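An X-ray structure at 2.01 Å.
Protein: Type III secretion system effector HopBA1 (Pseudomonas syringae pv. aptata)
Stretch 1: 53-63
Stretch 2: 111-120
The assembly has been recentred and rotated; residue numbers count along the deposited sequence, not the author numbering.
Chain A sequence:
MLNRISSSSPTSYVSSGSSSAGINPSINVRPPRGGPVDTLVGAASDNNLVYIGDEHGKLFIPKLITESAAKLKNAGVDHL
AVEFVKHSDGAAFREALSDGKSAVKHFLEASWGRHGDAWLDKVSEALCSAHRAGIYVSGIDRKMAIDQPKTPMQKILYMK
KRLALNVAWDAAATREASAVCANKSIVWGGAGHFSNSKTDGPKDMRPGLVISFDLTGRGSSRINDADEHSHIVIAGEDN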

# COMPACT_ATOMS: atom_id res chain seq x y z
N GLY A 53 -2.13 -4.27 -0.70
CA GLY A 53 -3.38 -3.93 -1.34
C GLY A 53 -4.36 -3.33 -0.36
O GLY A 53 -4.91 -4.03 0.49
N ASP A 54 -4.58 -2.02 -0.47
CA ASP A 54 -5.43 -1.33 0.49
C ASP A 54 -6.90 -1.61 0.20
O ASP A 54 -7.31 -1.74 -0.95
CB ASP A 54 -5.19 0.17 0.45
CG ASP A 54 -5.73 0.87 1.67
OD1 ASP A 54 -5.42 0.41 2.79
OD2 ASP A 54 -6.47 1.87 1.52
N GLU A 55 -7.68 -1.73 1.27
CA GLU A 55 -9.13 -1.65 1.21
C GLU A 55 -9.49 -0.35 1.91
O GLU A 55 -9.42 -0.25 3.14
CB GLU A 55 -9.78 -2.85 1.89
CG GLU A 55 -9.34 -4.19 1.33
CD GLU A 55 -10.13 -5.35 1.91
OE1 GLU A 55 -11.32 -5.15 2.25
OE2 GLU A 55 -9.55 -6.45 2.04
N HIS A 56 -9.85 0.66 1.12
CA HIS A 56 -10.05 2.00 1.66
C HIS A 56 -11.14 1.96 2.73
O HIS A 56 -12.22 1.42 2.51
CB HIS A 56 -10.43 2.98 0.55
CG HIS A 56 -9.45 3.02 -0.59
ND1 HIS A 56 -8.09 2.88 -0.41
CD2 HIS A 56 -9.65 3.18 -1.92
CE1 HIS A 56 -7.49 2.96 -1.59
NE2 HIS A 56 -8.41 3.14 -2.52
N GLY A 57 -10.84 2.53 3.89
CA GLY A 57 -11.80 2.63 4.97
C GLY A 57 -11.63 1.60 6.06
O GLY A 57 -12.24 1.75 7.13
N LYS A 58 -10.83 0.56 5.83
CA LYS A 58 -10.69 -0.53 6.79
C LYS A 58 -9.54 -0.21 7.75
O LYS A 58 -8.39 -0.07 7.32
CB LYS A 58 -10.44 -1.85 6.06
CG LYS A 58 -11.58 -2.28 5.15
CD LYS A 58 -12.88 -2.48 5.91
CE LYS A 58 -13.97 -3.01 4.99
NZ LYS A 58 -15.26 -3.21 5.70
N LEU A 59 -9.87 -0.10 9.04
CA LEU A 59 -8.91 0.35 10.04
C LEU A 59 -7.76 -0.63 10.22
O LEU A 59 -6.64 -0.22 10.56
CB LEU A 59 -9.63 0.57 11.37
CG LEU A 59 -10.76 1.60 11.36
CD1 LEU A 59 -11.65 1.46 12.58
CD2 LEU A 59 -10.20 3.01 11.28
N PHE A 60 -8.01 -1.93 10.01
CA PHE A 60 -7.00 -2.93 10.33
C PHE A 60 -5.69 -2.69 9.58
O PHE A 60 -4.61 -2.89 10.13
CB PHE A 60 -7.53 -4.33 10.02
CG PHE A 60 -6.49 -5.41 10.15
CD1 PHE A 60 -6.26 -6.02 11.37
CD2 PHE A 60 -5.75 -5.82 9.04
CE1 PHE A 60 -5.31 -7.01 11.49
CE2 PHE A 60 -4.80 -6.81 9.16
CZ PHE A 60 -4.58 -7.41 10.38
N ILE A 61 -5.78 -2.26 8.32
CA ILE A 61 -4.61 -2.21 7.44
C ILE A 61 -3.67 -1.09 7.89
O ILE A 61 -2.48 -1.35 8.11
CB ILE A 61 -5.05 -2.06 5.98
CG1 ILE A 61 -5.78 -3.34 5.55
CG2 ILE A 61 -3.85 -1.82 5.07
CD1 ILE A 61 -6.50 -3.25 4.22
N PRO A 62 -4.13 0.16 8.02
CA PRO A 62 -3.22 1.20 8.52
C PRO A 62 -2.73 0.94 9.94
O PRO A 62 -1.59 1.30 10.26
CB PRO A 62 -4.06 2.48 8.43
CG PRO A 62 -5.47 2.02 8.36
CD PRO A 62 -5.44 0.72 7.64
N LYS A 63 -3.55 0.34 10.80
CA LYS A 63 -3.08 -0.04 12.13
C LYS A 63 -1.95 -1.05 12.04
O LYS A 63 -0.97 -0.97 12.79
CB LYS A 63 -4.23 -0.61 12.96
CG LYS A 63 -5.15 0.42 13.57
CD LYS A 63 -6.27 -0.23 14.38
CE LYS A 63 -5.75 -1.07 15.54
NZ LYS A 63 -6.85 -1.62 16.38
N SER A 111 -8.70 14.83 -0.56
CA SER A 111 -8.81 13.73 -1.50
C SER A 111 -9.22 12.41 -0.86
O SER A 111 -9.75 11.55 -1.56
CB SER A 111 -7.48 13.54 -2.24
OG SER A 111 -7.22 14.63 -3.10
N TRP A 112 -9.00 12.24 0.44
CA TRP A 112 -9.15 10.93 1.06
C TRP A 112 -10.04 10.91 2.30
O TRP A 112 -10.32 9.82 2.81
CB TRP A 112 -7.77 10.36 1.42
CG TRP A 112 -7.05 9.99 0.18
CD1 TRP A 112 -6.12 10.73 -0.48
CD2 TRP A 112 -7.25 8.81 -0.60
NE1 TRP A 112 -5.72 10.08 -1.62
CE2 TRP A 112 -6.40 8.89 -1.71
CE3 TRP A 112 -8.06 7.68 -0.45
CZ2 TRP A 112 -6.33 7.89 -2.67
CZ3 TRP A 112 -8.00 6.69 -1.40
CH2 TRP A 112 -7.14 6.80 -2.50
N GLY A 113 -10.52 12.06 2.77
CA GLY A 113 -11.43 12.06 3.90
C GLY A 113 -12.74 11.36 3.62
O GLY A 113 -13.41 10.92 4.56
N ARG A 114 -13.10 11.22 2.34
CA ARG A 114 -14.36 10.57 1.98
C ARG A 114 -14.48 9.17 2.55
O ARG A 114 -15.60 8.68 2.72
CB ARG A 114 -14.49 10.50 0.45
CG ARG A 114 -14.23 11.81 -0.29
CD ARG A 114 -13.50 11.55 -1.60
NE ARG A 114 -13.27 12.78 -2.35
CZ ARG A 114 -12.70 12.83 -3.55
NH1 ARG A 114 -12.30 11.72 -4.15
NH2 ARG A 114 -12.53 14.00 -4.15
N HIS A 115 -13.36 8.51 2.85
CA HIS A 115 -13.36 7.13 3.30
C HIS A 115 -13.36 6.99 4.82
O HIS A 115 -13.13 5.89 5.32
CB HIS A 115 -12.16 6.38 2.72
CG HIS A 115 -12.24 6.20 1.23
ND1 HIS A 115 -13.15 5.36 0.63
CD2 HIS A 115 -11.51 6.74 0.23
CE1 HIS A 115 -13.00 5.41 -0.68
NE2 HIS A 115 -12.00 6.23 -0.95
N GLY A 116 -13.62 8.06 5.56
CA GLY A 116 -13.87 7.93 6.99
C GLY A 116 -12.86 8.69 7.83
O GLY A 116 -11.65 8.63 7.60
N ASP A 117 -13.37 9.41 8.82
CA ASP A 117 -12.51 10.20 9.69
C ASP A 117 -11.55 9.31 10.47
O ASP A 117 -10.33 9.55 10.50
CB ASP A 117 -13.35 11.04 10.64
CG ASP A 117 -12.51 11.95 11.51
OD1 ASP A 117 -12.14 13.05 11.04
OD2 ASP A 117 -12.22 11.57 12.67
N ALA A 118 -12.07 8.26 11.11
CA ALA A 118 -11.22 7.35 11.87
C ALA A 118 -10.15 6.74 10.98
O ALA A 118 -8.96 6.72 11.33
CB ALA A 118 -12.07 6.25 12.50
N TRP A 119 -10.55 6.24 9.81
CA TRP A 119 -9.59 5.64 8.89
C TRP A 119 -8.54 6.66 8.46
O TRP A 119 -7.34 6.36 8.46
CB TRP A 119 -10.33 5.07 7.68
CG TRP A 119 -9.42 4.49 6.65
CD1 TRP A 119 -8.83 3.26 6.67
CD2 TRP A 119 -8.99 5.12 5.44
NE1 TRP A 119 -8.07 3.08 5.54
CE2 TRP A 119 -8.15 4.21 4.77
CE3 TRP A 119 -9.25 6.36 4.85
CZ2 TRP A 119 -7.56 4.50 3.54
CZ3 TRP A 119 -8.66 6.66 3.64
CH2 TRP A 119 -7.83 5.73 3.00
N LEU A 120 -8.97 7.87 8.10
CA LEU A 120 -8.00 8.89 7.71
C LEU A 120 -7.04 9.19 8.86
O LEU A 120 -5.85 9.43 8.64
CB LEU A 120 -8.71 10.17 7.26
CG LEU A 120 -7.79 11.20 6.59
CD1 LEU A 120 -7.34 10.70 5.23
CD2 LEU A 120 -8.46 12.55 6.46
O HOH W 1 -7.06 0.73 4.67
O HOH W 2 -14.01 4.03 7.34

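How does the end of the strand in stretch 1 prepare the contact? Asp-54 points toward stretch 2, and its OD2 lies 3.5 Å from Trp-119 CZ2, at the edge of the indole. Asp-54 OD2 also accepts a 2.7 Å hydrogen bond from His-56 ND1, which ties the imidazole back to the strand. No direct hydrogen bond crosses between the stretches; instead water 1 accepts from Trp-119 NE1 at 2.7 Å and lies 2.5 Å from Asp-54 OD1 and 3.0 Å from Glu-55 O.

What does His-56 meet? Its ring receives the edge of Trp-112 over one face, with Trp-112 CZ3 3.7 Å from His-56 NE2 and the planes at 71°. His-56 CB, meanwhile, sits 3.6 Å from the centroid of the His-115 ring, almost on the ring normal, so its C-H groups lie against the aromatic face.

What happens where the backbones come closest, at Gly-57? The CA of Gly-57 and the CA of His-115 are 5.0 Å apart. The type II turn from Glu-55 to Lys-58, closed by a 3.1 Å hydrogen bond from Lys-58 N to Glu-55 O, carries glycine at a positive phi, where a CB would jam against the preceding carbonyl. Gly-57 CA packs over the five-membered ring of Trp-119 and makes a C-H contact with His-115 O at 3.5 Å. Water 2 joins the two backbones by donating to Gly-57 O and His-115 O, each at 2.9 Å.

How does the contact finish beyond the turn? The CA-to-CB bond of Lys-58 points away from stretch 2, but its O approaches Trp-119 CD1 at 3.4 Å. Leu-59 reaches the second helix with CD2, 3.9 Å from Ala-118 CB and 4.1 Å from Trp-119 CB. Pro-62 adds CG at 4.0 Å from Trp-119 CD1, extending the apolar surroundings of the indole.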